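Local coordinates for spore germination protein B3 (Bacillus subtilis subsp. subtilis, PDB 3N54), which takes part, as a membrane lipoprotein of a germinant receptor, in the spore's germination response to L-asparagine, glucose, fructose and potassium ions, at residues G194-S197 against A198-Q202; M292-Q296 against H297-T301; P303-L306 against S307-I310; K322-W325 against D326-S330. One frame throughout, in Å; residues are numbered along the deposited sequence.

How the contacts relate
All four contacts are local turns at helix ends within the C-terminal GerAC-like region. Contact 2 ends helix 271-299; contacts 1, 3 and 4 begin helices 198-208, 306-313 and 325-331. Contact 2 touches the other three, and polar bonds from Q296 to F329 O and S330 OG tie it to contact 4; W325 of contact 4 packs on S307 and I310 of contact 3, whereas contact 1 stays apart from both. Every contact is partly buried, contact 2 most exposed. Contacts 1 and 2 are the more polar, with a capping box in one and a salt bridge beside a sulfate in the other. Contact 3 has no fully exposed touching residue, and contact 4 sets a buried tryptophan against isoleucine and phenylalanine.

Contact 1 (G194-S197 against A198-Q202); sequences GFLS and ADETQ
S197 and E200 hold each other by two reciprocal hydrogen bonds. E200 N donates to S197 OG over 3.1 Å, and S197 N donates to E200 OE2 over 2.9 Å in a nearly straight bond (174° at the hydrogen). The carboxylate oxygen is met on its anti side, somewhat out of the carboxylate plane. Serine suits the position because its short side chain, with OG set between the backbone N and the carbonyl carbon (chi1 63°), curls back over the opening helical turn; glutamate is long enough to return to the serine N, its CG passing 3.2 Å from S197 OG. This pairing is a capping box, with S197 as the N-cap of helix 198-208 where the chain leaves the edge strand 191-196. The N-to-C directions of the short strand and helix segments differ by 74°, so the chain turns a corner at S197. S197 O is gripped as well, by T201 N at 2.8 Å and by T201 OG1 at 2.8 Å, the hydroxyl coming from above the carbonyl plane and the N-H lying closer to it. Next outward is L196, whose side chain crosses that of E200 at about a right angle and whose CB lies 3.6 Å from T201 OG1. L196 in turn pairs through its backbone with A182 and rests on I184 of strand 177-186. E200 leans on V291 and K294 of helix 271-299, and the nearby lysine probably favours a charged carboxylate.

Contact 2 (M292-Q296 against H297-T301); sequences MDKLQ and HEYKT. With SO4 (sulfate ion), chain B.
K294 and E298 run side by side, pointing the same way, and join in a salt bridge, NZ to OE2 at 2.9 Å on the syn lone pair of the carboxylate. Bends at chi3 and chi4 (71° and 69°) curl the lysine so that NZ also donates, over 2.6 Å, to O3 of a sulfate probably left from the crystallisation liquor. A water joins E298 OE1 to sulfate O1. On this open side, replacing K294 by an alanine would probably leave E298 without its charge mate and free to turn. H297 is exposed too: Q296 CB lies over one face in a CH-pi contact, 3.8 Å from the ring centroid, while D293 OD1 sits at the ring edge, 3.3 Å from H297 CD2. L295, Q296 and T301 are buried by contrast. L295 packs on L204 and P303, Q296 NE2 is satisfied by T332 O and F329 O, and T301 OG1 pairs with S164 OG. L295 O accepts from T301 N (3.0 Å), and K294 O from both E298 N (2.9 Å) and Y299 N (2.8 Å). The last bond widens the end of helix 271-299 to a pi-type turn, and K300, with positive phi, then leaves this helix C-terminus.

Contact 3 (P303-L306 against S307-I310); sequences PVFL and SDHI
F305 and L306 lead the chain into helix 306-313 through two bonds that each span three residues: D308 N to F305 O at 3.1 Å and H309 N to L306 O at 3.0 Å. Both are noticeably bent, and both donors lie well above the carbonyl planes, 64° and 54° out of them, as is usual for i to i+3 bonds of the 3-10 kind. F305 is in the left-handed conformation, phi and psi both positive, unlike the right-handed helix that follows. Its side chain and that of D308 then run side by side, pointing the same way, with ring and carboxylate planes only 23° apart. D308 OD2 stands 3.6 Å from F305 CB and 3.9 Å from F305 CD2, a contact with carbon rather than a hydrogen bond. The carboxylate's other oxygen, OD1, is held by Y163 OH, and the F305 ring itself meets the rings of Y158 and Y163, so an aromatic residue suits this place beside two tyrosines. H309 brings its ring edge toward L306 O, which lies near the imidazole plane; H309 CD2 is 3.7 Å from F305 O. L306 points away from the turn and packs on M208, I236 and F247. Because D308 sits in the first helical turn, its negative charge would probably be eased by the helix's amino end and by the tyrosine hydroxyl, while the link to R311 is long and weak.

Contact 4 (K322-W325 against D326-S330); sequences KGHW and DEIFS
W325 and F329 are joined first through the backbone: F329 N donates to W325 O at 2.7 Å, an i to i+4 helical bond. Its predecessor, I328 N to H324 O at 3.4 Å, is fairly straight but long and weak; H324 is the N-cap residue. Apolar contacts form the second group. With CG anti to the backbone N (chi1 166°), the W325 indole swings along the flank of its own helix and meets the next turn: W325 CZ3 lies 3.6 Å from I328 CG2, the two side chains crossing at about a right angle, and F329 CB lies over one indole face, toward the rim, 4.1 Å from W325 CE2. A broad, flat tryptophan can serve both neighbours at once. An alanine here would probably open a gap beside I328 and F329 and leave D302 without the indole N-H it accepts. The third group is polar and looser. E327 OE2 approaches the imidazole of H324 obliquely, 3.8 Å from H324 CD2, and H324 NE2 lies 4.8 Å from E327 OE2, so no salt bridge forms. D326 directs its carboxylate elsewhere: OD1 makes a salt bridge to R187 and OD2 takes a hydrogen bond from T301 OG1. Around the turn, W325 fills the angle between helix 306-313, where it touches S307 and I310, and F247 of strand 245-258, its NE1 bonded to D302 OD2; I328 rests on Y317 and V321 of helix 315-321 and on P245.

Contact 1 (G194-S197 against A198-Q202)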
loop_
_atom_site.group_PDB
_atom_site.type_symbol
_atom_site.label_atom_id
_atom_site.label_comp_id
_atom_site.label_asym_id
_atom_site.label_seq_id
_atom_site.Cartn_x
_atom_site.Cartn_y
_atom_site.Cartn_z
ATOM N N GLY A 194 -8.180 0.877 -5.587
ATOM C CA GLY A 194 -8.192 -0.533 -5.970
ATOM C C GLY A 194 -7.027 -1.300 -5.377
ATOM O O GLY A 194 -6.194 -0.723 -4.677
ATOM N N PHE A 195 -6.981 -2.598 -5.666
ATOM C CA PHE A 195 -5.886 -3.473 -5.253
ATOM C C PHE A 195 -5.244 -4.157 -6.458
ATOM O O PHE A 195 -5.897 -4.433 -7.455
ATOM C CB PHE A 195 -6.380 -4.595 -4.338
ATOM C CG PHE A 195 -6.814 -4.147 -2.976
ATOM C CD1 PHE A 195 -5.902 -4.080 -1.932
ATOM C CD2 PHE A 195 -8.139 -3.832 -2.725
ATOM C CE1 PHE A 195 -6.305 -3.692 -0.665
ATOM C CE2 PHE A 195 -8.545 -3.439 -1.466
ATOM C CZ PHE A 195 -7.629 -3.371 -0.434
ATOM N N LEU A 196 -3.953 -4.432 -6.336
ATOM C CA LEU A 196 -3.244 -5.267 -7.274
ATOM C C LEU A 196 -3.026 -6.594 -6.553
ATOM O O LEU A 196 -2.836 -6.616 -5.335
ATOM C CB LEU A 196 -1.907 -4.639 -7.675
ATOM C CG LEU A 196 -1.950 -3.359 -8.525
ATOM C CD1 LEU A 196 -0.541 -2.895 -8.871
ATOM C CD2 LEU A 196 -2.763 -3.563 -9.792
ATOM N N SER A 197 -3.069 -7.695 -7.293
ATOM C CA SER A 197 -2.830 -9.007 -6.716
ATOM C C SER A 197 -1.349 -9.159 -6.407
ATOM O O SER A 197 -0.532 -8.351 -6.852
ATOM C CB SER A 197 -3.272 -10.110 -7.684
ATOM O OG SER A 197 -2.514 -10.074 -8.884
ATOM N N ALA A 198 -1.012 -10.198 -5.647
ATOM C CA ALA A 198 0.377 -10.530 -5.353
ATOM C C ALA A 198 1.181 -10.691 -6.638
ATOM O O ALA A 198 2.280 -10.153 -6.744
ATOM C CB ALA A 198 0.451 -11.809 -4.525
ATOM N N ASP A 199 0.640 -11.440 -7.606
ATOM C CA ASP A 199 1.317 -11.652 -8.890
ATOM C C ASP A 199 1.507 -10.337 -9.643
ATOM O O ASP A 199 2.587 -10.067 -10.164
ATOM C CB ASP A 199 0.545 -12.641 -9.779
ATOM C CG ASP A 199 0.689 -14.093 -9.328
ATOM O OD1 ASP A 199 1.576 -14.403 -8.505
ATOM O OD2 ASP A 199 -0.084 -14.942 -9.822
ATOM N N GLU A 200 0.452 -9.530 -9.706
ATOM C CA GLU A 200 0.510 -8.237 -10.389
ATOM C C GLU A 200 1.523 -7.312 -9.726
ATOM O O GLU A 200 2.258 -6.603 -10.414
ATOM C CB GLU A 200 -0.874 -7.573 -10.421
ATOM C CG GLU A 200 -1.847 -8.229 -11.391
ATOM C CD GLU A 200 -3.287 -7.762 -11.228
ATOM O OE1 GLU A 200 -4.058 -7.905 -12.198
ATOM O OE2 GLU A 200 -3.661 -7.268 -10.141
ATOM N N THR A 201 1.565 -7.328 -8.394
ATOM C CA THR A 201 2.513 -6.500 -7.652
ATOM C C THR A 201 3.942 -6.953 -7.956
ATOM O O THR A 201 4.823 -6.126 -8.173
ATOM C CB THR A 201 2.226 -6.521 -6.125
ATOM O OG1 THR A 201 0.858 -6.151 -5.890
ATOM C CG2 THR A 201 3.122 -5.545 -5.385
ATOM N N GLN A 202 4.157 -8.266 -8.017
ATOM C CA GLN A 202 5.484 -8.801 -8.340
ATOM C C GLN A 202 5.899 -8.372 -9.737
ATOM O O GLN A 202 7.024 -7.927 -9.948
ATOM C CB GLN A 202 5.518 -10.335 -8.245
ATOM C CG GLN A 202 6.933 -10.902 -8.401
ATOM C CD GLN A 202 6.995 -12.417 -8.389
ATOM O OE1 GLN A 202 6.349 -13.088 -9.192
ATOM N NE2 GLN A 202 7.804 -12.964 -7.497
#

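Contact 2 (M292-Q296 against H297-T301)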
loop_
_atom_site.group_PDB
_atom_site.type_symbol
_atom_site.label_atom_id
_atom_site.label_comp_id
_atom_site.label_asym_id
_atom_site.label_seq_id
_atom_site.Cartn_x
_atom_site.Cartn_y
_atom_site.Cartn_z
ATOM N N MET A 292 -0.299 -2.626 -16.499
ATOM C CA MET A 292 -0.221 -1.243 -16.966
ATOM C C MET A 292 -1.558 -0.786 -17.551
ATOM O O MET A 292 -1.930 0.372 -17.435
ATOM C CB MET A 292 0.895 -1.087 -18.004
ATOM C CG MET A 292 1.440 0.330 -18.139
ATOM S SD MET A 292 2.109 1.016 -16.603
ATOM C CE MET A 292 3.010 -0.379 -15.944
ATOM N N ASP A 293 -2.280 -1.705 -18.173
ATOM C CA ASP A 293 -3.593 -1.399 -18.724
ATOM C C ASP A 293 -4.590 -1.067 -17.603
ATOM O O ASP A 293 -5.399 -0.152 -17.740
ATOM C CB ASP A 293 -4.102 -2.576 -19.555
ATOM C CG ASP A 293 -5.269 -2.202 -20.427
ATOM O OD1 ASP A 293 -5.058 -1.496 -21.430
ATOM O OD2 ASP A 293 -6.395 -2.631 -20.123
ATOM N N LYS A 294 -4.527 -1.816 -16.504
ATOM C CA LYS A 294 -5.349 -1.526 -15.328
ATOM C C LYS A 294 -4.975 -0.170 -14.712
ATOM O O LYS A 294 -5.847 0.601 -14.333
ATOM C CB LYS A 294 -5.215 -2.628 -14.274
ATOM C CG LYS A 294 -5.791 -3.970 -14.701
ATOM C CD LYS A 294 -5.350 -5.107 -13.785
ATOM C CE LYS A 294 -5.998 -5.055 -12.408
ATOM N NZ LYS A 294 -7.456 -5.342 -12.449
ATOM N N LEU A 295 -3.682 0.122 -14.624
ATOM C CA LEU A 295 -3.233 1.396 -14.055
ATOM C C LEU A 295 -3.668 2.566 -14.932
ATOM O O LEU A 295 -4.149 3.585 -14.434
ATOM C CB LEU A 295 -1.713 1.417 -13.866
ATOM C CG LEU A 295 -1.136 0.479 -12.798
ATOM C CD1 LEU A 295 0.377 0.606 -12.747
ATOM C CD2 LEU A 295 -1.740 0.761 -11.427
ATOM N N GLN A 296 -3.530 2.402 -16.243
ATOM C CA GLN A 296 -3.878 3.474 -17.175
ATOM C C GLN A 296 -5.379 3.681 -17.378
ATOM O O GLN A 296 -5.836 4.819 -17.412
ATOM C CB GLN A 296 -3.218 3.228 -18.530
ATOM C CG GLN A 296 -1.736 3.520 -18.546
ATOM C CD GLN A 296 -1.117 3.185 -19.885
ATOM O OE1 GLN A 296 -1.091 2.027 -20.285
ATOM N NE2 GLN A 296 -0.616 4.198 -20.585
ATOM N N HIS A 297 -6.143 2.600 -17.496
ATOM C CA HIS A 297 -7.550 2.718 -17.910
ATOM C C HIS A 297 -8.596 2.239 -16.902
ATOM O O HIS A 297 -9.776 2.549 -17.068
ATOM C CB HIS A 297 -7.739 2.010 -19.256
ATOM C CG HIS A 297 -6.718 2.403 -20.280
ATOM N ND1 HIS A 297 -6.637 3.680 -20.797
ATOM C CD2 HIS A 297 -5.725 1.696 -20.867
ATOM C CE1 HIS A 297 -5.640 3.739 -21.662
ATOM N NE2 HIS A 297 -5.072 2.548 -21.725
ATOM N N GLU A 298 -8.194 1.488 -15.880
ATOM C CA GLU A 298 -9.131 1.101 -14.826
ATOM C C GLU A 298 -8.985 2.079 -13.657
ATOM O O GLU A 298 -9.943 2.749 -13.290
ATOM C CB GLU A 298 -8.902 -0.339 -14.359
ATOM C CG GLU A 298 -10.002 -0.870 -13.431
ATOM C CD GLU A 298 -9.721 -2.263 -12.882
ATOM O OE1 GLU A 298 -10.557 -2.760 -12.114
ATOM O OE2 GLU A 298 -8.676 -2.868 -13.203
ATOM N N TYR A 299 -7.783 2.168 -13.094
ATOM C CA TYR A 299 -7.527 3.032 -11.932
ATOM C C TYR A 299 -7.123 4.458 -12.325
ATOM O O TYR A 299 -7.336 5.391 -11.554
ATOM C CB TYR A 299 -6.489 2.389 -11.001
ATOM C CG TYR A 299 -6.907 0.997 -10.604
ATOM C CD1 TYR A 299 -6.153 -0.116 -10.966
ATOM C CD2 TYR A 299 -8.108 0.785 -9.935
ATOM C CE1 TYR A 299 -6.568 -1.402 -10.630
ATOM C CE2 TYR A 299 -8.532 -0.490 -9.602
ATOM C CZ TYR A 299 -7.756 -1.576 -9.948
ATOM O OH TYR A 299 -8.180 -2.836 -9.606
ATOM N N LYS A 300 -6.547 4.615 -13.514
ATOM C CA LYS A 300 -6.184 5.927 -14.051
ATOM C C LYS A 300 -5.203 6.701 -13.161
ATOM O O LYS A 300 -5.354 7.915 -12.954
ATOM C CB LYS A 300 -7.442 6.772 -14.311
ATOM C CG LYS A 300 -8.455 6.126 -15.259
ATOM C CD LYS A 300 -9.664 7.033 -15.459
ATOM C CE LYS A 300 -10.676 6.422 -16.411
ATOM N NZ LYS A 300 -11.906 7.251 -16.538
ATOM N N THR A 301 -4.205 6.003 -12.630
ATOM C CA THR A 301 -3.156 6.674 -11.875
ATOM C C THR A 301 -1.837 5.906 -11.931
ATOM O O THR A 301 -1.813 4.696 -12.171
ATOM C CB THR A 301 -3.575 6.930 -10.413
ATOM O OG1 THR A 301 -2.790 8.005 -9.882
ATOM C CG2 THR A 301 -3.414 5.674 -9.548
HETATM S S SO4 B . -9.605 -7.936 -13.555
HETATM O O1 SO4 B . -10.465 -6.767 -13.419
HETATM O O2 SO4 B . -9.763 -8.778 -12.374
HETATM O O3 SO4 B . -8.208 -7.533 -13.675
HETATM O O4 SO4 B . -9.978 -8.673 -14.755
HETATM O O HOH W 1 -10.050 -5.011 -11.133
#

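Contact 3 (P303-L306 against S307-I310)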
loop_
_atom_site.group_PDB
_atom_site.type_symbol
_atom_site.label_atom_id
_atom_site.label_comp_id
_atom_site.label_asym_id
_atom_site.label_seq_id
_atom_site.Cartn_x
_atom_site.Cartn_y
_atom_site.Cartn_z
ATOM N N PRO A 303 1.035 4.884 -9.661
ATOM C CA PRO A 303 1.448 4.735 -8.273
ATOM C C PRO A 303 2.883 4.225 -8.122
ATOM O O PRO A 303 3.249 3.741 -7.050
ATOM C CB PRO A 303 0.472 3.678 -7.756
ATOM C CG PRO A 303 0.239 2.778 -8.962
ATOM C CD PRO A 303 0.540 3.601 -10.199
ATOM N N VAL A 304 3.685 4.331 -9.177
ATOM C CA VAL A 304 5.048 3.799 -9.156
ATOM C C VAL A 304 6.094 4.836 -9.569
ATOM O O VAL A 304 7.200 4.489 -9.988
ATOM C CB VAL A 304 5.158 2.528 -10.034
ATOM C CG1 VAL A 304 4.421 1.380 -9.368
ATOM C CG2 VAL A 304 4.621 2.788 -11.428
ATOM N N PHE A 305 5.733 6.109 -9.431
ATOM C CA PHE A 305 6.652 7.227 -9.631
ATOM C C PHE A 305 7.291 7.287 -11.029
ATOM O O PHE A 305 8.431 7.740 -11.175
ATOM C CB PHE A 305 7.715 7.196 -8.522
ATOM C CG PHE A 305 7.126 7.105 -7.138
ATOM C CD1 PHE A 305 6.918 5.874 -6.533
ATOM C CD2 PHE A 305 6.738 8.250 -6.460
ATOM C CE1 PHE A 305 6.351 5.788 -5.274
ATOM C CE2 PHE A 305 6.174 8.173 -5.201
ATOM C CZ PHE A 305 5.979 6.941 -4.608
ATOM N N LEU A 306 6.559 6.846 -12.052
ATOM C CA LEU A 306 7.029 6.987 -13.438
ATOM C C LEU A 306 7.225 8.467 -13.757
ATOM O O LEU A 306 8.114 8.829 -14.524
ATOM C CB LEU A 306 6.066 6.364 -14.461
ATOM C CG LEU A 306 6.167 4.880 -14.845
ATOM C CD1 LEU A 306 7.591 4.484 -15.234
ATOM C CD2 LEU A 306 5.677 4.001 -13.738
ATOM N N SER A 307 6.376 9.309 -13.170
ATOM C CA SER A 307 6.476 10.763 -13.303
ATOM C C SER A 307 7.885 11.295 -13.047
ATOM O O SER A 307 8.344 12.208 -13.730
ATOM C CB SER A 307 5.519 11.439 -12.323
ATOM O OG SER A 307 5.750 10.979 -11.005
ATOM N N ASP A 308 8.565 10.728 -12.056
ATOM C CA ASP A 308 9.904 11.188 -11.686
ATOM C C ASP A 308 10.928 11.038 -12.810
ATOM O O ASP A 308 11.858 11.836 -12.909
ATOM C CB ASP A 308 10.398 10.458 -10.430
ATOM C CG ASP A 308 9.671 10.903 -9.174
ATOM O OD1 ASP A 308 9.089 12.012 -9.172
ATOM O OD2 ASP A 308 9.694 10.147 -8.178
ATOM N N HIS A 309 10.755 10.030 -13.656
ATOM C CA HIS A 309 11.695 9.797 -14.752
ATOM C C HIS A 309 11.593 10.857 -15.849
ATOM O O HIS A 309 12.609 11.222 -16.441
ATOM C CB HIS A 309 11.522 8.387 -15.318
ATOM C CG HIS A 309 11.916 7.317 -14.350
ATOM N ND1 HIS A 309 13.217 6.881 -14.213
ATOM C CD2 HIS A 309 11.189 6.624 -13.443
ATOM C CE1 HIS A 309 13.270 5.951 -13.276
ATOM N NE2 HIS A 309 12.052 5.776 -12.793
ATOM N N ILE A 310 10.388 11.362 -16.111
ATOM C CA ILE A 310 10.239 12.441 -17.091
ATOM C C ILE A 310 10.641 13.789 -16.482
ATOM O O ILE A 310 11.012 14.708 -17.208
ATOM C CB ILE A 310 8.818 12.515 -17.713
ATOM C CG1 ILE A 310 7.767 12.945 -16.693
ATOM C CG2 ILE A 310 8.431 11.169 -18.331
ATOM C CD1 ILE A 310 6.413 13.156 -17.320
#

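Contact 4 (K322-W325 against D326-S330)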
loop_
_atom_site.group_PDB
_atom_site.type_symbol
_atom_site.label_atom_id
_atom_site.label_comp_id
_atom_site.label_asym_id
_atom_site.label_seq_id
_atom_site.Cartn_x
_atom_site.Cartn_y
_atom_site.Cartn_z
ATOM N N LYS A 322 2.835 18.551 -15.394
ATOM C CA LYS A 322 2.750 18.409 -13.925
ATOM C C LYS A 322 1.343 18.377 -13.337
ATOM O O LYS A 322 1.034 17.519 -12.513
ATOM C CB LYS A 322 3.518 19.549 -13.241
ATOM C CG LYS A 322 4.984 19.260 -13.011
ATOM C CD LYS A 322 5.781 20.527 -12.716
ATOM C CE LYS A 322 5.382 21.174 -11.400
ATOM N NZ LYS A 322 6.312 22.282 -11.035
ATOM N N GLY A 323 0.503 19.321 -13.748
ATOM C CA GLY A 323 -0.847 19.452 -13.205
ATOM C C GLY A 323 -1.866 18.415 -13.643
ATOM O O GLY A 323 -2.952 18.338 -13.068
ATOM N N HIS A 324 -1.531 17.628 -14.662
ATOM C CA HIS A 324 -2.433 16.592 -15.176
ATOM C C HIS A 324 -1.630 15.383 -15.666
ATOM O O HIS A 324 -1.817 14.897 -16.786
ATOM C CB HIS A 324 -3.317 17.168 -16.292
ATOM C CG HIS A 324 -2.552 17.902 -17.352
ATOM N ND1 HIS A 324 -2.187 19.226 -17.222
ATOM C CD2 HIS A 324 -2.078 17.498 -18.554
ATOM C CE1 HIS A 324 -1.520 19.605 -18.299
ATOM N NE2 HIS A 324 -1.439 18.574 -19.123
ATOM N N TRP A 325 -0.737 14.900 -14.809
ATOM C CA TRP A 325 0.143 13.787 -15.161
ATOM C C TRP A 325 -0.592 12.464 -15.366
ATOM O O TRP A 325 -0.207 11.681 -16.229
ATOM C CB TRP A 325 1.227 13.602 -14.101
ATOM C CG TRP A 325 1.926 12.301 -14.230
ATOM C CD1 TRP A 325 1.942 11.290 -13.322
ATOM C CD2 TRP A 325 2.669 11.841 -15.361
ATOM N NE1 TRP A 325 2.674 10.236 -13.804
ATOM C CE2 TRP A 325 3.131 10.547 -15.056
ATOM C CE3 TRP A 325 2.992 12.400 -16.602
ATOM C CZ2 TRP A 325 3.906 9.800 -15.945
ATOM C CZ3 TRP A 325 3.764 11.659 -17.485
ATOM C CH2 TRP A 325 4.213 10.372 -17.153
ATOM N N ASP A 326 -1.632 12.208 -14.577
ATOM C CA ASP A 326 -2.398 10.970 -14.728
ATOM C C ASP A 326 -3.062 10.893 -16.109
ATOM O O ASP A 326 -3.072 9.828 -16.731
ATOM C CB ASP A 326 -3.428 10.807 -13.599
ATOM C CG ASP A 326 -2.797 10.323 -12.288
ATOM O OD1 ASP A 326 -1.646 9.825 -12.310
ATOM O OD2 ASP A 326 -3.465 10.426 -11.238
ATOM N N GLU A 327 -3.587 12.022 -16.588
ATOM C CA GLU A 327 -4.173 12.099 -17.930
ATOM C C GLU A 327 -3.136 11.695 -18.971
ATOM O O GLU A 327 -3.412 10.884 -19.849
ATOM C CB GLU A 327 -4.684 13.516 -18.216
ATOM C CG GLU A 327 -5.369 13.687 -19.584
ATOM C CD GLU A 327 -5.700 15.143 -19.927
ATOM O OE1 GLU A 327 -6.151 15.387 -21.069
ATOM O OE2 GLU A 327 -5.511 16.041 -19.069
ATOM N N ILE A 328 -1.940 12.259 -18.856
ATOM C CA ILE A 328 -0.838 11.949 -19.766
ATOM C C ILE A 328 -0.387 10.500 -19.608
ATOM O O ILE A 328 -0.080 9.824 -20.595
ATOM C CB ILE A 328 0.369 12.890 -19.529
ATOM C CG1 ILE A 328 0.020 14.329 -19.927
ATOM C CG2 ILE A 328 1.591 12.421 -20.304
ATOM C CD1 ILE A 328 -0.246 14.522 -21.416
ATOM N N PHE A 329 -0.338 10.032 -18.362
ATOM C CA PHE A 329 0.045 8.650 -18.068
ATOM C C PHE A 329 -0.874 7.659 -18.787
ATOM O O PHE A 329 -0.406 6.673 -19.348
ATOM C CB PHE A 329 0.027 8.398 -16.554
ATOM C CG PHE A 329 0.236 6.958 -16.173
ATOM C CD1 PHE A 329 1.465 6.351 -16.360
ATOM C CD2 PHE A 329 -0.794 6.218 -15.617
ATOM C CE1 PHE A 329 1.663 5.029 -16.003
ATOM C CE2 PHE A 329 -0.604 4.896 -15.253
ATOM C CZ PHE A 329 0.624 4.301 -15.448
ATOM N N SER A 330 -2.174 7.933 -18.763
ATOM C CA SER A 330 -3.162 7.088 -19.432
ATOM C C SER A 330 -2.940 6.990 -20.946
ATOM O O SER A 330 -3.226 5.956 -21.547
ATOM C CB SER A 330 -4.574 7.606 -19.162
ATOM O OG SER A 330 -4.917 7.435 -17.802
#